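Local atomic coordinates of alpha-amylase/trypsin inhibitor (Eleusine coracana, PDB entry 1B1U), a protein that inhibits both trypsin and alpha-amylase, and may protect ragi seeds against hydrolytic enzymes from inside and outside the plant. Residues 4-9 with 52-57; 13-18 with 76-81. All blocks are in the same frame, centred on the assembly; numbering follows the deposited sequence.

Contact 1: 4-9 with 52-57; sequences TSCIPG and PAYCRC
C6 and C55 are joined by a disulfide, with SG to SG at 2.0 Å. Its S-S torsion is -98°, a left-handed twist. C6 SG also lies over one face of the Y54 ring. It is 3.8 Å from the ring centroid and 23° off the ring normal, displaced toward the rim on the CD2 and CE2 side. This is a cysteine sulfur-aromatic contact. The nearest ring atom to C6 SG is Y54 CE2, at 3.5 Å. C55 SG lies over the same face, also toward the rim, so both sulfurs of the bridge sit against the tyrosine.

The chain of 4-9 passes at the ring edge. T4 C is 3.9 Å from Y54 CE2, and S5 N is 3.9 Å from Y54 OH; neither is a hydrogen bond. Y54 CG stands between its backbone N and carbonyl carbon (chi1 83°), which brings the ring to the side where the disulfide lies. P52 CB meets another part of the ring edge in plane. P52 O receives C55 N at 2.8 Å and R56 N at 3.3 Å, which fixes the turn that presents Y54 and C55.

In this bifunctional inhibitor the tethered N-terminal segment is probably part of the surface that meets alpha-amylase. Further out, R56 anchors the start of helix 53-64 through the carbonyl oxygens of L48, E49 and A106. C57 forms a disulfide with C114. I7 touches P70, in the loop between strands 67-68 and 74-75. The contact thus pins the N-terminal segment 4-9 to the first turn of helix 53-64, just after helix 37-50.

Contact 2: 13-18 with 76-81; sequences PHNPLD and GRLLQD
The N15 amide meets L78 through its oxygen. OD1 lies 3.2 Å from L78 CD2 and 3.6 Å from L78 CD1, so the two methyls straddle the end of the carbonyl. The setting is the disulfide-linked helical fold of the cereal inhibitors. The loop before helix 19-29 here meets the loop that follows the small beta hairpin. The Q80 amide turns back within its own segment. Its NE2 donates a hydrogen bond to R77 O, which stands 24° out of the amide plane; at 2.5 Å this bond is short, and its exact geometry is doubtful.

N15 CG is anti to its backbone N (chi1 -154°), which carries the amide out toward L78. The two side chains cross obliquely. G76 has backbone angles that call for glycine: a CB would be jammed against the preceding carbonyl oxygen. No hydrogen bond links the two segments. L78 also touches L63 and R21, and its backbone is hydrogen-bonded to that of L63, which seats this loop on helix 53-64. L79 packs on helices 19-29, 53-64 and 87-93.

An alanine in place of L78 would probably open a gap beside N15 and D18, since it lacks the two methyls that reach N15 OD1 and the one, CD2, that reaches D18. The carboxylate of D18 turns elsewhere, with OD1 hydrogen-bonded to Q47 NE2. What D18 gives L78 is backbone: its CA lies 4.1 Å from L78 CD2.

How the contacts relate
From the N terminus the chain first supplies 4-9, then 13-18, before entering helix 19-29. Helix 37-50 follows. At 52-57 the chain returns to 4-9, and contact 1 closes the first loop with a covalent bond. It then runs through helix 53-64 and the hairpin of strands 67-68 and 74-75. At 76-81 it reaches 13-18, where contact 2 closes the second loop by packing alone. The two loops cross rather than nest. The centres of the two contacts are about 15 Å apart, yet the contacts touch: G9 CA packs against H14 NE2. Together they fasten the chain before helix 19-29 at two places, to the start of helix 53-64 and to the loop before helix 87-93.

Contact 1: 4-9 with 52-57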
loop_
_atom_site.group_PDB
_atom_site.type_symbol
_atom_site.label_atom_id
_atom_site.label_comp_id
_atom_site.label_asym_id
_atom_site.label_seq_id
_atom_site.Cartn_x
_atom_site.Cartn_y
_atom_site.Cartn_z
ATOM N N THR A 4 7.337 9.648 16.000
ATOM C CA THR A 4 8.266 8.551 15.743
ATOM C C THR A 4 7.452 7.258 15.695
ATOM O O THR A 4 7.990 6.153 15.800
ATOM C CB THR A 4 9.336 8.458 16.856
ATOM O OG1 THR A 4 10.018 9.714 16.964
ATOM C CG2 THR A 4 10.352 7.365 16.543
ATOM N N SER A 5 6.143 7.414 15.521
ATOM C CA SER A 5 5.240 6.279 15.461
ATOM C C SER A 5 4.383 6.273 14.200
ATOM O O SER A 5 3.592 7.189 13.960
ATOM C CB SER A 5 4.336 6.272 16.689
ATOM O OG SER A 5 4.169 4.955 17.166
ATOM N N CYS A 6 4.543 5.221 13.408
ATOM C CA CYS A 6 3.800 5.060 12.165
ATOM C C CYS A 6 2.414 4.530 12.480
ATOM O O CYS A 6 2.095 3.370 12.194
ATOM C CB CYS A 6 4.543 4.089 11.255
ATOM S SG CYS A 6 6.093 4.791 10.614
ATOM N N ILE A 7 1.592 5.399 13.059
ATOM C CA ILE A 7 0.240 5.034 13.467
ATOM C C ILE A 7 -0.848 5.871 12.810
ATOM O O ILE A 7 -0.772 7.095 12.771
ATOM C CB ILE A 7 0.102 5.135 15.014
ATOM C CG1 ILE A 7 0.855 3.979 15.664
ATOM C CG2 ILE A 7 -1.361 5.090 15.438
ATOM C CD1 ILE A 7 1.247 4.240 17.093
ATOM N N PRO A 8 -1.885 5.208 12.285
ATOM C CA PRO A 8 -2.984 5.919 11.632
ATOM C C PRO A 8 -3.516 7.066 12.476
ATOM O O PRO A 8 -4.097 6.864 13.545
ATOM C CB PRO A 8 -4.023 4.830 11.392
ATOM C CG PRO A 8 -3.213 3.579 11.282
ATOM C CD PRO A 8 -2.077 3.750 12.254
ATOM N N GLY A 9 -3.301 8.274 11.974
ATOM C CA GLY A 9 -3.727 9.481 12.650
ATOM C C GLY A 9 -2.963 10.575 11.943
ATOM O O GLY A 9 -3.497 11.226 11.035
ATOM N N PRO A 52 6.131 9.667 5.137
ATOM C CA PRO A 52 7.581 9.737 5.299
ATOM C C PRO A 52 8.274 8.383 5.145
ATOM O O PRO A 52 7.685 7.336 5.397
ATOM C CB PRO A 52 7.762 10.322 6.695
ATOM C CG PRO A 52 6.520 9.985 7.418
ATOM C CD PRO A 52 5.419 9.899 6.404
ATOM N N ALA A 53 9.536 8.433 4.736
ATOM C CA ALA A 53 10.365 7.260 4.525
ATOM C C ALA A 53 10.117 6.089 5.467
ATOM O O ALA A 53 9.834 4.975 5.033
ATOM C CB ALA A 53 11.826 7.667 4.609
ATOM N N TYR A 54 10.245 6.345 6.763
ATOM C CA TYR A 54 10.083 5.310 7.777
ATOM C C TYR A 54 8.676 4.730 7.986
ATOM O O TYR A 54 8.527 3.701 8.639
ATOM C CB TYR A 54 10.640 5.821 9.110
ATOM C CG TYR A 54 9.677 6.680 9.885
ATOM C CD1 TYR A 54 9.108 7.817 9.310
ATOM C CD2 TYR A 54 9.309 6.342 11.184
ATOM C CE1 TYR A 54 8.194 8.590 10.004
ATOM C CE2 TYR A 54 8.391 7.108 11.892
ATOM C CZ TYR A 54 7.835 8.227 11.298
ATOM O OH TYR A 54 6.888 8.959 11.978
ATOM N N CYS A 55 7.647 5.366 7.444
ATOM C CA CYS A 55 6.300 4.836 7.603
ATOM C C CYS A 55 5.793 4.067 6.389
ATOM O O CYS A 55 4.892 3.232 6.509
ATOM C CB CYS A 55 5.331 5.962 7.930
ATOM S SG CYS A 55 5.440 6.470 9.672
ATOM N N ARG A 56 6.388 4.348 5.231
ATOM C CA ARG A 56 6.026 3.718 3.961
ATOM C C ARG A 56 5.795 2.203 4.014
ATOM O O ARG A 56 4.738 1.736 3.629
ATOM C CB ARG A 56 7.093 4.053 2.892
ATOM C CG ARG A 56 6.729 5.246 2.008
ATOM C CD ARG A 56 7.942 5.907 1.321
ATOM N NE ARG A 56 7.621 7.286 0.963
ATOM C CZ ARG A 56 8.508 8.244 0.703
ATOM N NH1 ARG A 56 9.811 8.001 0.754
ATOM N NH2 ARG A 56 8.081 9.464 0.412
ATOM N N CYS A 57 6.784 1.439 4.464
ATOM C CA CYS A 57 6.641 -0.023 4.554
ATOM C C CYS A 57 5.483 -0.448 5.488
ATOM O O CYS A 57 4.792 -1.442 5.226
ATOM C CB CYS A 57 7.945 -0.651 5.067
ATOM S SG CYS A 57 9.299 -0.821 3.861
#

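Contact 2: 13-18 with 76-81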
loop_
_atom_site.group_PDB
_atom_site.type_symbol
_atom_site.label_atom_id
_atom_site.label_comp_id
_atom_site.label_asym_id
_atom_site.label_seq_id
_atom_site.Cartn_x
_atom_site.Cartn_y
_atom_site.Cartn_z
ATOM N N PRO A 13 -1.966 8.440 7.335
ATOM C CA PRO A 13 -3.372 8.805 7.182
ATOM C C PRO A 13 -4.354 7.704 7.536
ATOM O O PRO A 13 -3.973 6.552 7.760
ATOM C CB PRO A 13 -3.476 9.225 5.715
ATOM C CG PRO A 13 -2.095 9.587 5.331
ATOM C CD PRO A 13 -1.220 8.630 6.082
ATOM N N HIS A 14 -5.624 8.090 7.599
ATOM C CA HIS A 14 -6.701 7.166 7.899
ATOM C C HIS A 14 -7.059 6.479 6.592
ATOM O O HIS A 14 -7.489 7.129 5.636
ATOM C CB HIS A 14 -7.902 7.928 8.453
ATOM C CG HIS A 14 -7.798 8.223 9.913
ATOM N ND1 HIS A 14 -7.933 7.249 10.877
ATOM C CD2 HIS A 14 -7.533 9.375 10.575
ATOM C CE1 HIS A 14 -7.755 7.789 12.070
ATOM N NE2 HIS A 14 -7.511 9.076 11.915
ATOM N N ASN A 15 -6.883 5.161 6.574
ATOM C CA ASN A 15 -7.115 4.332 5.391
ATOM C C ASN A 15 -6.046 4.698 4.352
ATOM O O ASN A 15 -6.358 5.192 3.263
ATOM C CB ASN A 15 -8.519 4.545 4.808
ATOM C CG ASN A 15 -9.012 3.323 4.046
ATOM O OD1 ASN A 15 -8.312 2.314 3.964
ATOM N ND2 ASN A 15 -10.209 3.407 3.491
ATOM N N PRO A 16 -4.762 4.448 4.692
ATOM C CA PRO A 16 -3.614 4.739 3.833
ATOM C C PRO A 16 -3.662 4.029 2.495
ATOM O O PRO A 16 -4.244 2.947 2.359
ATOM C CB PRO A 16 -2.414 4.287 4.665
ATOM C CG PRO A 16 -2.977 3.281 5.604
ATOM C CD PRO A 16 -4.331 3.817 5.952
ATOM N N LEU A 17 -3.045 4.662 1.504
ATOM C CA LEU A 17 -2.969 4.111 0.165
ATOM C C LEU A 17 -4.292 3.525 -0.306
ATOM O O LEU A 17 -4.331 2.422 -0.834
ATOM C CB LEU A 17 -1.862 3.049 0.131
ATOM C CG LEU A 17 -0.735 3.331 1.136
ATOM C CD1 LEU A 17 0.226 2.178 1.181
ATOM C CD2 LEU A 17 -0.006 4.607 0.741
ATOM N N ASP A 18 -5.380 4.259 -0.123
ATOM C CA ASP A 18 -6.671 3.756 -0.562
ATOM C C ASP A 18 -6.665 3.598 -2.073
ATOM O O ASP A 18 -7.263 2.668 -2.615
ATOM C CB ASP A 18 -7.792 4.714 -0.165
ATOM C CG ASP A 18 -7.334 6.152 -0.112
ATOM O OD1 ASP A 18 -6.244 6.396 0.443
ATOM O OD2 ASP A 18 -8.059 7.033 -0.625
ATOM N N GLY A 76 -7.945 -0.703 7.107
ATOM C CA GLY A 76 -6.905 -1.398 6.373
ATOM C C GLY A 76 -7.416 -2.705 5.804
ATOM O O GLY A 76 -8.611 -2.986 5.869
ATOM N N ARG A 77 -6.511 -3.513 5.261
ATOM C CA ARG A 77 -6.887 -4.790 4.660
ATOM C C ARG A 77 -7.847 -4.523 3.500
ATOM O O ARG A 77 -8.974 -5.011 3.459
ATOM C CB ARG A 77 -7.543 -5.709 5.698
ATOM C CG ARG A 77 -7.681 -7.171 5.259
ATOM C CD ARG A 77 -9.108 -7.704 5.488
ATOM N NE ARG A 77 -9.340 -8.998 4.840
ATOM C CZ ARG A 77 -8.594 -10.079 5.045
ATOM N NH1 ARG A 77 -7.565 -10.031 5.882
ATOM N NH2 ARG A 77 -8.873 -11.210 4.419
ATOM N N LEU A 78 -7.383 -3.727 2.549
ATOM C CA LEU A 78 -8.185 -3.407 1.382
ATOM C C LEU A 78 -7.920 -4.462 0.302
ATOM O O LEU A 78 -8.707 -4.610 -0.636
ATOM C CB LEU A 78 -7.809 -2.013 0.866
ATOM C CG LEU A 78 -8.469 -0.745 1.427
ATOM C CD1 LEU A 78 -9.135 -1.035 2.770
ATOM C CD2 LEU A 78 -7.405 0.359 1.564
ATOM N N LEU A 79 -6.808 -5.182 0.445
ATOM C CA LEU A 79 -6.405 -6.219 -0.507
ATOM C C LEU A 79 -7.196 -7.510 -0.304
ATOM O O LEU A 79 -6.647 -8.550 0.073
ATOM C CB LEU A 79 -4.888 -6.489 -0.395
ATOM C CG LEU A 79 -3.925 -5.315 -0.712
ATOM C CD1 LEU A 79 -2.578 -5.839 -1.184
ATOM C CD2 LEU A 79 -4.511 -4.395 -1.775
ATOM N N GLN A 80 -8.496 -7.410 -0.567
ATOM C CA GLN A 80 -9.451 -8.507 -0.441
ATOM C C GLN A 80 -9.772 -9.142 -1.814
ATOM O O GLN A 80 -9.849 -8.455 -2.839
ATOM C CB GLN A 80 -10.750 -7.987 0.208
ATOM C CG GLN A 80 -10.556 -7.276 1.562
ATOM C CD GLN A 80 -11.653 -6.246 1.884
ATOM O OE1 GLN A 80 -12.686 -6.180 1.220
ATOM N NE2 GLN A 80 -11.416 -5.440 2.914
ATOM N N ASP A 81 -9.965 -10.456 -1.818
ATOM C CA ASP A 81 -10.266 -11.205 -3.033
ATOM C C ASP A 81 -11.199 -10.484 -3.989
ATOM O O ASP A 81 -12.025 -9.671 -3.578
ATOM C CB ASP A 81 -10.902 -12.555 -2.681
ATOM C CG ASP A 81 -9.941 -13.487 -1.988
ATOM O OD1 ASP A 81 -8.974 -13.937 -2.637
ATOM O OD2 ASP A 81 -10.153 -13.770 -0.790
#